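Local coordinates for conserved uncharacterized protein (predicted phosphoesterase COG0622) (Streptococcus pneumoniae, PDB 3CK2) that is uncharacterised but probably hydrolyses phosphate esters, as a manganese-binding member of the calcineurin-like phosphoesterase superfamily, at residues Pro117-Pro130 with Tyr145-Phe159. Sequence-based numbering, arbitrary orientation.
Sequences PSAWLEGKILFLNP and YARVEIDDSYFKVDF. With SRT (S,R meso-tartaric acid), chain F.
L128 and F159 meet between the two sheets of a beta sandwich, where the hairpin 117-130 of one sheet faces the hairpin 145-159 of the other. Strands 125-130 and 154-159 run nearly parallel, 18° apart; no hydrogen bond passes between the hairpins, and the join is mostly made by apolar side chains. L128 forks across it. With CG anti to the backbone N (chi1 175°), its CD1 slides alongside V157 and reaches F159 CZ at 3.7 Å, while its CD2 meets V148 CG2 tip to tip at a tight 3.4 Å. A branched leucine suits this place because each methyl serves a different strand of the opposing hairpin. Two residues back along the strand, on the same face, L126 lays its CB over a face of the F155 ring, 4.1 Å from the centroid and 24° off the normal, a CH-pi contact; L121 CD1 comes to the same ring at its edge. At the other end, F159 turns its edge to the backbone, with N129 O in the ring plane 3.4 Å from F159 CE1, and P117 CB approaches obliquely. The small A146 lets P130 come close, CB to CB at 3.8 Å. Alternation sorts strand 154-159: F155, V157 and F159 face inward, whereas K156 and D158 lie on the other side, where K156 NZ donates to O1 of a bound tartrate at 2.7 Å. The chemistry is thus two-sided: an apolar interior joins the sheets of the calcineurin-like fold, and charged groups keep to the far face, where D158 pairs with R147 and K156 and the K156 amine also grips the tartrate.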
loop_
_atom_site.group_PDB
_atom_site.type_symbol
_atom_site.label_atom_id
_atom_site.label_comp_id
_atom_site.label_asym_id
_atom_site.label_seq_id
_atom_site.Cartn_x
_atom_site.Cartn_y
_atom_site.Cartn_z
ATOM N N PRO A 117 -7.157 -3.750 -6.869
ATOM C CA PRO A 117 -5.696 -3.657 -7.120
ATOM C C PRO A 117 -5.332 -2.817 -8.351
ATOM O O PRO A 117 -5.909 -3.014 -9.398
ATOM C CB PRO A 117 -5.292 -5.124 -7.364
ATOM C CG PRO A 117 -6.529 -5.754 -7.918
ATOM C CD PRO A 117 -7.665 -5.108 -7.150
ATOM N N SER A 118 -4.380 -1.913 -8.228
ATOM C CA SER A 118 -3.932 -1.052 -9.327
ATOM C C SER A 118 -2.504 -0.613 -9.174
ATOM O O SER A 118 -2.041 -0.316 -8.086
ATOM C CB SER A 118 -4.757 0.213 -9.376
ATOM O OG SER A 118 -6.059 -0.121 -9.105
ATOM N N ALA A 119 -1.810 -0.548 -10.298
ATOM C CA ALA A 119 -0.467 -0.001 -10.341
ATOM C C ALA A 119 -0.368 0.798 -11.657
ATOM O O ALA A 119 -0.629 0.277 -12.728
ATOM C CB ALA A 119 0.574 -1.109 -10.222
ATOM N N TRP A 120 -0.126 2.097 -11.550
ATOM C CA TRP A 120 0.192 2.898 -12.721
ATOM C C TRP A 120 1.232 3.944 -12.446
ATOM O O TRP A 120 1.426 4.353 -11.317
ATOM C CB TRP A 120 -1.041 3.546 -13.365
ATOM C CG TRP A 120 -2.013 4.246 -12.495
ATOM C CD1 TRP A 120 -1.895 5.496 -11.948
ATOM C CD2 TRP A 120 -3.326 3.772 -12.147
ATOM N NE1 TRP A 120 -3.053 5.821 -11.250
ATOM C CE2 TRP A 120 -3.942 4.778 -11.356
ATOM C CE3 TRP A 120 -4.048 2.595 -12.442
ATOM C CZ2 TRP A 120 -5.253 4.642 -10.850
ATOM C CZ3 TRP A 120 -5.351 2.450 -11.937
ATOM C CH2 TRP A 120 -5.939 3.471 -11.143
ATOM N N LEU A 121 1.906 4.345 -13.509
ATOM C CA LEU A 121 2.929 5.385 -13.465
ATOM C C LEU A 121 2.312 6.645 -14.105
ATOM O O LEU A 121 1.856 6.618 -15.263
ATOM C CB LEU A 121 4.178 4.907 -14.225
ATOM C CG LEU A 121 5.534 5.515 -13.907
ATOM C CD1 LEU A 121 6.014 5.084 -12.536
ATOM C CD2 LEU A 121 6.554 5.146 -14.973
ATOM N N GLU A 122 2.228 7.721 -13.333
ATOM C CA GLU A 122 1.775 9.002 -13.846
ATOM C C GLU A 122 2.770 10.073 -13.359
ATOM O O GLU A 122 3.053 10.179 -12.144
ATOM C CB GLU A 122 0.342 9.266 -13.370
ATOM C CG GLU A 122 -0.255 10.626 -13.766
ATOM C CD GLU A 122 -0.617 10.764 -15.246
ATOM O OE1 GLU A 122 -0.696 9.735 -15.951
ATOM O OE2 GLU A 122 -0.834 11.914 -15.694
ATOM N N GLY A 123 3.297 10.871 -14.294
ATOM C CA GLY A 123 4.520 11.634 -14.031
ATOM C C GLY A 123 5.584 10.562 -13.857
ATOM O O GLY A 123 5.513 9.493 -14.492
ATOM N N LYS A 124 6.550 10.767 -12.972
ATOM C CA LYS A 124 7.481 9.648 -12.686
ATOM C C LYS A 124 7.004 8.885 -11.444
ATOM O O LYS A 124 7.792 8.187 -10.807
ATOM C CB LYS A 124 8.911 10.145 -12.490
ATOM C CG LYS A 124 9.465 10.935 -13.663
ATOM C CD LYS A 124 10.433 12.001 -13.189
ATOM C CE LYS A 124 9.683 13.151 -12.500
ATOM N NZ LYS A 124 10.659 14.112 -11.920
ATOM N N ILE A 125 5.722 9.019 -11.100
ATOM C CA ILE A 125 5.212 8.525 -9.830
ATOM C C ILE A 125 4.397 7.249 -10.002
ATOM O O ILE A 125 3.407 7.211 -10.749
ATOM C CB ILE A 125 4.352 9.604 -9.089
ATOM C CG1 ILE A 125 5.078 10.963 -9.079
ATOM C CG2 ILE A 125 4.031 9.121 -7.656
ATOM C CD1 ILE A 125 4.281 12.144 -8.530
ATOM N N LEU A 126 4.829 6.208 -9.294
ATOM C CA LEU A 126 4.046 4.984 -9.149
ATOM C C LEU A 126 2.917 5.191 -8.135
ATOM O O LEU A 126 3.181 5.542 -6.960
ATOM C CB LEU A 126 4.931 3.838 -8.666
ATOM C CG LEU A 126 4.249 2.509 -8.334
ATOM C CD1 LEU A 126 3.620 1.881 -9.576
ATOM C CD2 LEU A 126 5.230 1.570 -7.656
ATOM N N PHE A 127 1.675 4.993 -8.607
ATOM C CA PHE A 127 0.483 4.938 -7.764
ATOM C C PHE A 127 0.027 3.481 -7.638
ATOM O O PHE A 127 -0.145 2.781 -8.636
ATOM C CB PHE A 127 -0.664 5.783 -8.341
ATOM C CG PHE A 127 -0.371 7.272 -8.373
ATOM C CD1 PHE A 127 -0.864 8.121 -7.379
ATOM C CD2 PHE A 127 0.383 7.817 -9.391
ATOM C CE1 PHE A 127 -0.591 9.482 -7.413
ATOM C CE2 PHE A 127 0.655 9.180 -9.424
ATOM C CZ PHE A 127 0.180 10.001 -8.417
ATOM N N LEU A 128 -0.183 3.044 -6.403
ATOM C CA LEU A 128 -0.491 1.654 -6.107
ATOM C C LEU A 128 -1.578 1.546 -5.057
ATOM O O LEU A 128 -1.466 2.122 -3.963
ATOM C CB LEU A 128 0.762 0.908 -5.607
ATOM C CG LEU A 128 0.626 -0.550 -5.136
ATOM C CD1 LEU A 128 0.372 -1.489 -6.334
ATOM C CD2 LEU A 128 1.897 -0.934 -4.443
ATOM N N ASN A 129 -2.613 0.785 -5.415
ATOM C CA ASN A 129 -3.569 0.246 -4.469
ATOM C C ASN A 129 -3.273 -1.239 -4.435
ATOM O O ASN A 129 -3.304 -1.916 -5.488
ATOM C CB ASN A 129 -5.008 0.536 -4.921
ATOM C CG ASN A 129 -6.046 0.183 -3.848
ATOM O OD1 ASN A 129 -5.945 -0.844 -3.188
ATOM N ND2 ASN A 129 -7.049 1.035 -3.688
ATOM N N PRO A 130 -2.970 -1.770 -3.245
ATOM C CA PRO A 130 -2.643 -3.196 -3.211
ATOM C C PRO A 130 -3.848 -4.137 -3.414
ATOM O O PRO A 130 -3.648 -5.321 -3.434
ATOM C CB PRO A 130 -2.062 -3.367 -1.796
ATOM C CG PRO A 130 -2.823 -2.368 -0.981
ATOM C CD PRO A 130 -2.930 -1.167 -1.891
ATOM N N TYR A 145 -2.718 -8.562 -1.573
ATOM C CA TYR A 145 -1.834 -7.470 -1.203
ATOM C C TYR A 145 -0.737 -7.375 -2.281
ATOM O O TYR A 145 -0.746 -8.118 -3.269
ATOM C CB TYR A 145 -1.266 -7.664 0.207
ATOM C CG TYR A 145 -0.355 -8.849 0.416
ATOM C CD1 TYR A 145 1.022 -8.675 0.441
ATOM C CD2 TYR A 145 -0.871 -10.152 0.637
ATOM C CE1 TYR A 145 1.872 -9.742 0.666
ATOM C CE2 TYR A 145 -0.036 -11.214 0.873
ATOM C CZ TYR A 145 1.347 -11.014 0.874
ATOM O OH TYR A 145 2.247 -12.052 1.061
ATOM N N ALA A 146 0.188 -6.448 -2.100
ATOM C CA ALA A 146 1.184 -6.113 -3.133
ATOM C C ALA A 146 2.619 -6.122 -2.588
ATOM O O ALA A 146 2.889 -5.781 -1.431
ATOM C CB ALA A 146 0.843 -4.728 -3.818
ATOM N N ARG A 147 3.513 -6.564 -3.454
ATOM C CA ARG A 147 4.963 -6.438 -3.299
ATOM C C ARG A 147 5.520 -5.501 -4.380
ATOM O O ARG A 147 5.246 -5.695 -5.573
ATOM C CB ARG A 147 5.626 -7.800 -3.429
ATOM C CG ARG A 147 7.121 -7.728 -3.244
ATOM C CD ARG A 147 7.770 -9.088 -3.364
ATOM N NE ARG A 147 7.527 -9.653 -4.690
ATOM C CZ ARG A 147 7.543 -10.959 -4.984
ATOM N NH1 ARG A 147 7.784 -11.870 -4.056
ATOM N NH2 ARG A 147 7.297 -11.360 -6.213
ATOM N N VAL A 148 6.281 -4.494 -3.970
ATOM C CA VAL A 148 7.000 -3.637 -4.913
ATOM C C VAL A 148 8.524 -3.826 -4.748
ATOM O O VAL A 148 9.046 -3.737 -3.635
ATOM C CB VAL A 148 6.633 -2.115 -4.769
ATOM C CG1 VAL A 148 7.286 -1.292 -5.919
ATOM C CG2 VAL A 148 5.099 -1.903 -4.709
ATOM N N GLU A 149 9.213 -4.086 -5.863
ATOM C CA GLU A 149 10.684 -4.090 -5.880
ATOM C C GLU A 149 11.208 -2.829 -6.566
ATOM O O GLU A 149 10.725 -2.417 -7.623
ATOM C CB GLU A 149 11.193 -5.383 -6.484
ATOM C CG GLU A 149 10.577 -6.533 -5.694
ATOM C CD GLU A 149 11.158 -7.882 -5.998
ATOM O OE1 GLU A 149 10.977 -8.336 -7.152
ATOM O OE2 GLU A 149 11.779 -8.478 -5.066
ATOM N N ILE A 150 12.124 -2.150 -5.884
ATOM C CA ILE A 150 12.531 -0.813 -6.299
ATOM C C ILE A 150 14.011 -0.811 -6.541
ATOM O O ILE A 150 14.765 -1.219 -5.676
ATOM C CB ILE A 150 12.193 0.313 -5.238
ATOM C CG1 ILE A 150 10.704 0.310 -4.829
ATOM C CG2 ILE A 150 12.617 1.689 -5.760
ATOM C CD1 ILE A 150 10.474 0.052 -3.356
ATOM N N ASP A 151 14.420 -0.364 -7.721
ATOM C CA ASP A 151 15.816 0.035 -7.928
ATOM C C ASP A 151 15.879 1.254 -8.862
ATOM O O ASP A 151 14.831 1.837 -9.176
ATOM C CB ASP A 151 16.711 -1.145 -8.353
ATOM C CG ASP A 151 16.422 -1.661 -9.747
ATOM O OD1 ASP A 151 15.538 -1.166 -10.444
ATOM O OD2 ASP A 151 17.118 -2.603 -10.161
ATOM N N ASP A 152 17.086 1.666 -9.253
ATOM C CA ASP A 152 17.243 2.878 -10.071
ATOM C C ASP A 152 16.551 2.812 -11.433
ATOM O O ASP A 152 16.149 3.834 -11.957
ATOM C CB ASP A 152 18.726 3.239 -10.241
ATOM C CG ASP A 152 19.307 3.915 -8.996
ATOM O OD1 ASP A 152 18.634 4.789 -8.403
ATOM O OD2 ASP A 152 20.437 3.570 -8.597
ATOM N N SER A 153 16.374 1.608 -11.972
ATOM C CA SER A 153 15.853 1.414 -13.328
ATOM C C SER A 153 14.364 1.066 -13.399
ATOM O O SER A 153 13.694 1.387 -14.387
ATOM C CB SER A 153 16.652 0.302 -14.002
ATOM O OG SER A 153 18.028 0.603 -13.944
ATOM N N TYR A 154 13.862 0.414 -12.359
ATOM C CA TYR A 154 12.545 -0.182 -12.346
ATOM C C TYR A 154 11.811 -0.137 -11.039
ATOM O O TYR A 154 12.379 -0.301 -10.008
ATOM C CB TYR A 154 12.666 -1.661 -12.714
ATOM C CG TYR A 154 13.251 -1.898 -14.061
ATOM C CD1 TYR A 154 12.573 -1.542 -15.191
ATOM C CD2 TYR A 154 14.499 -2.451 -14.200
ATOM C CE1 TYR A 154 13.107 -1.737 -16.407
ATOM C CE2 TYR A 154 15.042 -2.649 -15.417
ATOM C CZ TYR A 154 14.344 -2.286 -16.516
ATOM O OH TYR A 154 14.881 -2.464 -17.734
ATOM N N PHE A 155 10.513 0.024 -11.123
ATOM C CA PHE A 155 9.568 -0.485 -10.127
ATOM C C PHE A 155 8.981 -1.796 -10.676
ATOM O O PHE A 155 8.493 -1.841 -11.808
ATOM C CB PHE A 155 8.369 0.442 -9.917
ATOM C CG PHE A 155 8.709 1.806 -9.431
ATOM C CD1 PHE A 155 9.320 1.989 -8.197
ATOM C CD2 PHE A 155 8.354 2.927 -10.178
ATOM C CE1 PHE A 155 9.592 3.259 -7.727
ATOM C CE2 PHE A 155 8.643 4.213 -9.712
ATOM C CZ PHE A 155 9.249 4.378 -8.488
ATOM N N LYS A 156 9.008 -2.851 -9.865
ATOM C CA LYS A 156 8.370 -4.113 -10.234
ATOM C C LYS A 156 7.245 -4.346 -9.234
ATOM O O LYS A 156 7.492 -4.362 -8.041
ATOM C CB LYS A 156 9.386 -5.275 -10.230
ATOM C CG LYS A 156 8.755 -6.676 -10.462
ATOM C CD LYS A 156 7.976 -6.763 -11.811
ATOM C CE LYS A 156 7.130 -8.023 -11.917
ATOM N NZ LYS A 156 7.949 -9.200 -11.527
ATOM N N VAL A 157 6.009 -4.472 -9.721
ATOM C CA VAL A 157 4.845 -4.747 -8.856
ATOM C C VAL A 157 4.237 -6.134 -9.104
ATOM O O VAL A 157 3.912 -6.499 -10.232
ATOM C CB VAL A 157 3.745 -3.677 -9.044
ATOM C CG1 VAL A 157 2.528 -3.985 -8.144
ATOM C CG2 VAL A 157 4.342 -2.233 -8.849
ATOM N N ASP A 158 4.129 -6.916 -8.037
ATOM C CA ASP A 158 3.393 -8.178 -8.058
ATOM C C ASP A 158 2.283 -8.124 -7.050
ATOM O O ASP A 158 2.448 -7.566 -5.969
ATOM C CB ASP A 158 4.298 -9.327 -7.687
ATOM C CG ASP A 158 5.284 -9.664 -8.780
ATOM O OD1 ASP A 158 4.886 -10.064 -9.908
ATOM O OD2 ASP A 158 6.468 -9.480 -8.505
ATOM N N PHE A 159 1.146 -8.707 -7.405
ATOM C CA PHE A 159 0.069 -8.880 -6.447
ATOM C C PHE A 159 0.040 -10.309 -5.917
ATOM O O PHE A 159 0.212 -11.242 -6.658
ATOM C CB PHE A 159 -1.260 -8.456 -7.067
ATOM C CG PHE A 159 -1.322 -6.988 -7.372
ATOM C CD1 PHE A 159 -1.823 -6.105 -6.456
ATOM C CD2 PHE A 159 -0.866 -6.501 -8.584
ATOM C CE1 PHE A 159 -1.875 -4.777 -6.759
ATOM C CE2 PHE A 159 -0.933 -5.163 -8.888
ATOM C CZ PHE A 159 -1.424 -4.302 -7.970
HETATM O O1 SRT F . 7.072 -11.150 -13.241
HETATM O O11 SRT F . 5.478 -12.346 -14.190
HETATM C C1 SRT F . 6.198 -12.049 -13.203
HETATM C C2 SRT F . 5.988 -12.784 -11.903
HETATM O O2 SRT F . 5.794 -11.800 -10.889
HETATM C C3 SRT F . 7.177 -13.658 -11.455
HETATM O O3 SRT F . 8.035 -13.965 -12.565
HETATM C C4 SRT F . 6.727 -14.929 -10.755
HETATM O O4 SRT F . 7.601 -15.667 -10.238
HETATM O O41 SRT F . 5.510 -15.221 -10.665
#